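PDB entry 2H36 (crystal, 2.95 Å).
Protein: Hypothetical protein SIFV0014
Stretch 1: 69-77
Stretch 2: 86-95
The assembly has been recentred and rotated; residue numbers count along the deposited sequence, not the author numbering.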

# COMPACT_ATOMS: atom_id res chain seq x y z
N ASN A 69 -12.52 16.84 4.65
CA ASN A 69 -12.34 16.57 6.08
C ASN A 69 -10.96 15.91 6.18
O ASN A 69 -10.07 16.23 5.38
CB ASN A 69 -13.48 15.81 6.77
CG ASN A 69 -14.83 16.49 6.54
OD1 ASN A 69 -15.68 16.00 5.80
ND2 ASN A 69 -15.01 17.65 7.15
N GLY A 70 -10.74 15.01 7.13
CA GLY A 70 -9.39 14.44 7.26
C GLY A 70 -9.03 13.34 6.27
O GLY A 70 -7.94 12.79 6.33
N ILE A 71 -10.12 12.96 5.47
CA ILE A 71 -9.92 11.80 4.60
C ILE A 71 -9.58 11.94 3.12
O ILE A 71 -10.12 12.82 2.44
CB ILE A 71 -11.27 11.03 4.74
CG1 ILE A 71 -11.59 10.78 6.21
CG2 ILE A 71 -11.26 9.70 3.95
CD1 ILE A 71 -13.06 10.59 6.50
N THR A 72 -8.73 11.06 2.62
CA THR A 72 -8.31 11.06 1.22
C THR A 72 -8.62 9.74 0.55
O THR A 72 -8.01 8.71 0.86
CB THR A 72 -6.78 11.26 1.11
OG1 THR A 72 -6.40 12.49 1.75
CG2 THR A 72 -6.32 11.25 -0.35
N ILE A 73 -9.48 9.79 -0.47
CA ILE A 73 -9.79 8.55 -1.19
C ILE A 73 -8.82 8.72 -2.36
O ILE A 73 -8.85 9.72 -3.08
CB ILE A 73 -11.29 8.37 -1.57
CG1 ILE A 73 -12.11 8.11 -0.32
CG2 ILE A 73 -11.47 7.22 -2.57
CD1 ILE A 73 -13.45 8.72 -0.35
N ASP A 74 -7.87 7.76 -2.44
CA ASP A 74 -6.84 7.90 -3.44
C ASP A 74 -6.96 6.75 -4.43
O ASP A 74 -6.94 5.58 -4.05
CB ASP A 74 -5.55 7.91 -2.63
CG ASP A 74 -4.38 8.47 -3.39
OD1 ASP A 74 -4.63 9.10 -4.45
OD2 ASP A 74 -3.23 8.30 -2.92
N GLN A 75 -7.09 7.09 -5.71
CA GLN A 75 -7.25 6.04 -6.70
C GLN A 75 -6.07 5.92 -7.68
O GLN A 75 -5.53 6.92 -8.17
CB GLN A 75 -8.56 6.27 -7.44
CG GLN A 75 -8.96 5.13 -8.33
CD GLN A 75 -10.39 5.25 -8.79
OE1 GLN A 75 -10.65 5.39 -9.99
NE2 GLN A 75 -11.33 5.23 -7.84
N TYR A 76 -5.68 4.68 -7.97
CA TYR A 76 -4.55 4.39 -8.86
C TYR A 76 -4.93 3.47 -10.02
O TYR A 76 -5.72 2.55 -9.86
CB TYR A 76 -3.40 3.81 -8.05
CG TYR A 76 -2.85 4.85 -7.10
CD1 TYR A 76 -3.42 5.05 -5.84
CD2 TYR A 76 -1.79 5.68 -7.50
CE1 TYR A 76 -2.93 6.03 -4.99
CE2 TYR A 76 -1.30 6.66 -6.64
CZ TYR A 76 -1.88 6.83 -5.39
OH TYR A 76 -1.40 7.78 -4.54
N THR A 77 -4.37 3.75 -11.19
CA THR A 77 -4.72 3.01 -12.39
C THR A 77 -3.51 2.29 -12.94
O THR A 77 -2.42 2.86 -13.03
CB THR A 77 -5.31 3.94 -13.46
OG1 THR A 77 -6.66 4.26 -13.11
CG2 THR A 77 -5.28 3.29 -14.84
N TYR A 86 -6.57 -1.53 -14.19
CA TYR A 86 -6.63 -2.07 -12.84
C TYR A 86 -6.73 -0.87 -11.91
O TYR A 86 -5.83 -0.01 -11.89
CB TYR A 86 -5.43 -2.93 -12.43
CG TYR A 86 -5.70 -3.65 -11.13
CD1 TYR A 86 -5.80 -2.95 -9.92
CD2 TYR A 86 -5.88 -5.03 -11.11
CE1 TYR A 86 -6.07 -3.61 -8.73
CE2 TYR A 86 -6.15 -5.70 -9.92
CZ TYR A 86 -6.24 -4.99 -8.73
OH TYR A 86 -6.51 -5.64 -7.55
N LYS A 87 -7.81 -0.82 -11.12
CA LYS A 87 -8.00 0.26 -10.15
C LYS A 87 -7.77 -0.14 -8.70
O LYS A 87 -8.49 -0.98 -8.17
CB LYS A 87 -9.43 0.79 -10.20
CG LYS A 87 -9.89 1.26 -11.57
CD LYS A 87 -9.47 2.67 -11.82
CE LYS A 87 -9.68 3.05 -13.26
NZ LYS A 87 -9.33 4.49 -13.47
N LEU A 88 -6.75 0.46 -8.09
CA LEU A 88 -6.44 0.23 -6.68
C LEU A 88 -6.90 1.52 -6.00
O LEU A 88 -6.69 2.61 -6.54
CB LEU A 88 -4.97 -0.14 -6.52
CG LEU A 88 -4.42 -0.20 -5.10
CD1 LEU A 88 -5.03 -1.38 -4.37
CD2 LEU A 88 -2.92 -0.30 -5.15
N GLU A 89 -7.50 1.40 -4.82
CA GLU A 89 -8.00 2.59 -4.11
C GLU A 89 -7.73 2.56 -2.62
O GLU A 89 -8.15 1.62 -1.93
CB GLU A 89 -9.49 2.71 -4.36
CG GLU A 89 -10.16 3.86 -3.64
CD GLU A 89 -11.64 3.95 -3.98
OE1 GLU A 89 -11.98 4.51 -5.05
OE2 GLU A 89 -12.47 3.45 -3.17
N PHE A 90 -7.04 3.58 -2.11
CA PHE A 90 -6.77 3.70 -0.66
C PHE A 90 -7.50 4.82 0.05
O PHE A 90 -7.35 5.99 -0.31
CB PHE A 90 -5.30 4.01 -0.39
CG PHE A 90 -4.35 2.94 -0.84
CD1 PHE A 90 -3.84 2.94 -2.14
CD2 PHE A 90 -3.93 1.95 0.03
CE1 PHE A 90 -2.95 1.96 -2.55
CE2 PHE A 90 -3.04 0.97 -0.38
CZ PHE A 90 -2.55 0.98 -1.67
N THR A 91 -8.19 4.45 1.16
CA THR A 91 -8.92 5.47 1.90
C THR A 91 -8.02 5.70 3.09
O THR A 91 -7.67 4.75 3.78
CB THR A 91 -10.30 5.04 2.39
OG1 THR A 91 -11.14 4.82 1.26
CG2 THR A 91 -10.91 6.12 3.25
N TYR A 92 -7.61 6.94 3.33
CA TYR A 92 -6.72 7.23 4.45
C TYR A 92 -6.61 8.64 5.02
O TYR A 92 -6.68 9.63 4.29
CB TYR A 92 -5.26 6.98 4.06
CG TYR A 92 -4.67 7.99 3.10
CD1 TYR A 92 -4.49 7.67 1.75
CD2 TYR A 92 -4.24 9.24 3.54
CE1 TYR A 92 -3.92 8.59 0.86
CE2 TYR A 92 -3.68 10.17 2.66
CZ TYR A 92 -3.52 9.83 1.33
OH TYR A 92 -2.95 10.73 0.46
N ARG A 93 -6.36 8.66 6.36
CA ARG A 93 -6.16 9.94 7.01
C ARG A 93 -4.65 10.03 7.08
O ARG A 93 -3.96 9.01 7.08
CB ARG A 93 -6.75 10.01 8.42
CG ARG A 93 -8.24 10.24 8.44
CD ARG A 93 -8.80 9.93 9.80
NE ARG A 93 -8.22 10.81 10.82
CZ ARG A 93 -8.58 10.80 12.09
NH1 ARG A 93 -9.52 9.96 12.52
NH2 ARG A 93 -8.01 11.63 12.95
N LYS A 94 -4.14 11.25 7.13
CA LYS A 94 -2.71 11.47 7.12
C LYS A 94 -2.39 12.54 8.15
O LYS A 94 -2.92 13.65 8.07
CB LYS A 94 -2.25 11.90 5.72
CG LYS A 94 -0.82 12.37 5.66
CD LYS A 94 -0.32 12.36 4.22
CE LYS A 94 1.10 12.98 4.18
NZ LYS A 94 1.71 12.55 2.87
N GLU A 95 -1.55 12.19 9.11
CA GLU A 95 -1.14 13.18 10.10
C GLU A 95 0.16 13.09 10.91
O GLU A 95 0.27 12.32 11.89
CB GLU A 95 -2.29 13.49 11.09
CG GLU A 95 -2.74 12.37 12.05
CD GLU A 95 -3.56 12.94 13.21
OE1 GLU A 95 -4.81 12.76 13.19
OE2 GLU A 95 -2.97 13.61 14.12

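How are the backbone donors and acceptors of the two strands satisfied? The strands run antiparallel, their N-to-C directions 164° apart, and three residue pairs exchange two hydrogen bonds each. Thr 72 N gives to Tyr 92 O at 3.0 Å, and Tyr 92 N returns a bond to Thr 72 O at 3.1 Å. Asp 74 N to Phe 90 O and Phe 90 N to Asp 74 O are both 2.8 Å. Tyr 76 N to Leu 88 O is 2.7 Å, and Leu 88 N to Tyr 76 O is 2.9 Å. In each of these residues both the amide and the carbonyl are thus used across the contact.

What happens at the residues between these pairs? Here the backbones approach through CA-H...O contacts, which supplement carbonyls already accepting a hydrogen bond: Glu 89 CA lies 3.2 Å from Asp 74 O, and Lys 87 CA lies 3.2 Å from Tyr 76 O. Beyond the last paired amide, Gly 70 O receives a similar contact from Arg 93 CA at 3.4 Å.

Which side chains pair on the face that carries Ile 73, Gln 75 and Thr 77? Two polar pairs bridge the strands here. Gln 75, extended with chi1 and chi2 both t, donates from NE2 to Glu 89 OE1 at 3.0 Å; an amide suits this place because it offers the carboxylate a donor. The end of Lys 87 comes nearer the opposite strand than its CA-to-CB direction suggests, and NZ donates to Thr 77 OG1 at 2.7 Å, serving a buried threonine. Farther along, methyl groups meet, Ile 71 CG2 lying 3.7 Å from Thr 91 CG2; Ile 73 CG2 instead rests 3.6 Å from the carboxylate carbon Glu 89 CD.

How is a buried acid accommodated on the other face, among Tyr 76, Leu 88 and Phe 90? Asp 74 OD2 accepts a very short hydrogen bond of 2.5 Å from Tyr 76 OH within its own strand, and is also hydrogen-bonded elsewhere in the structure, so this buried oxygen is satisfied. The tyrosine serves twice, since its ring also packs against its neighbour, with Tyr 76 CD1 4.3 Å from Phe 90 CD1. Toward the more open end, Tyr 92 swings its ring nearer the other strand with chi1 p. Thr 72 CB sits over one face, 3.7 Å from the centroid of the Tyr 92 ring, making a CH-pi contact, while Asp 74 OD2 approaches the ring edge, 3.9 Å from Tyr 92 CE1. The two stretches bury 819 Å² between them, both sides summed.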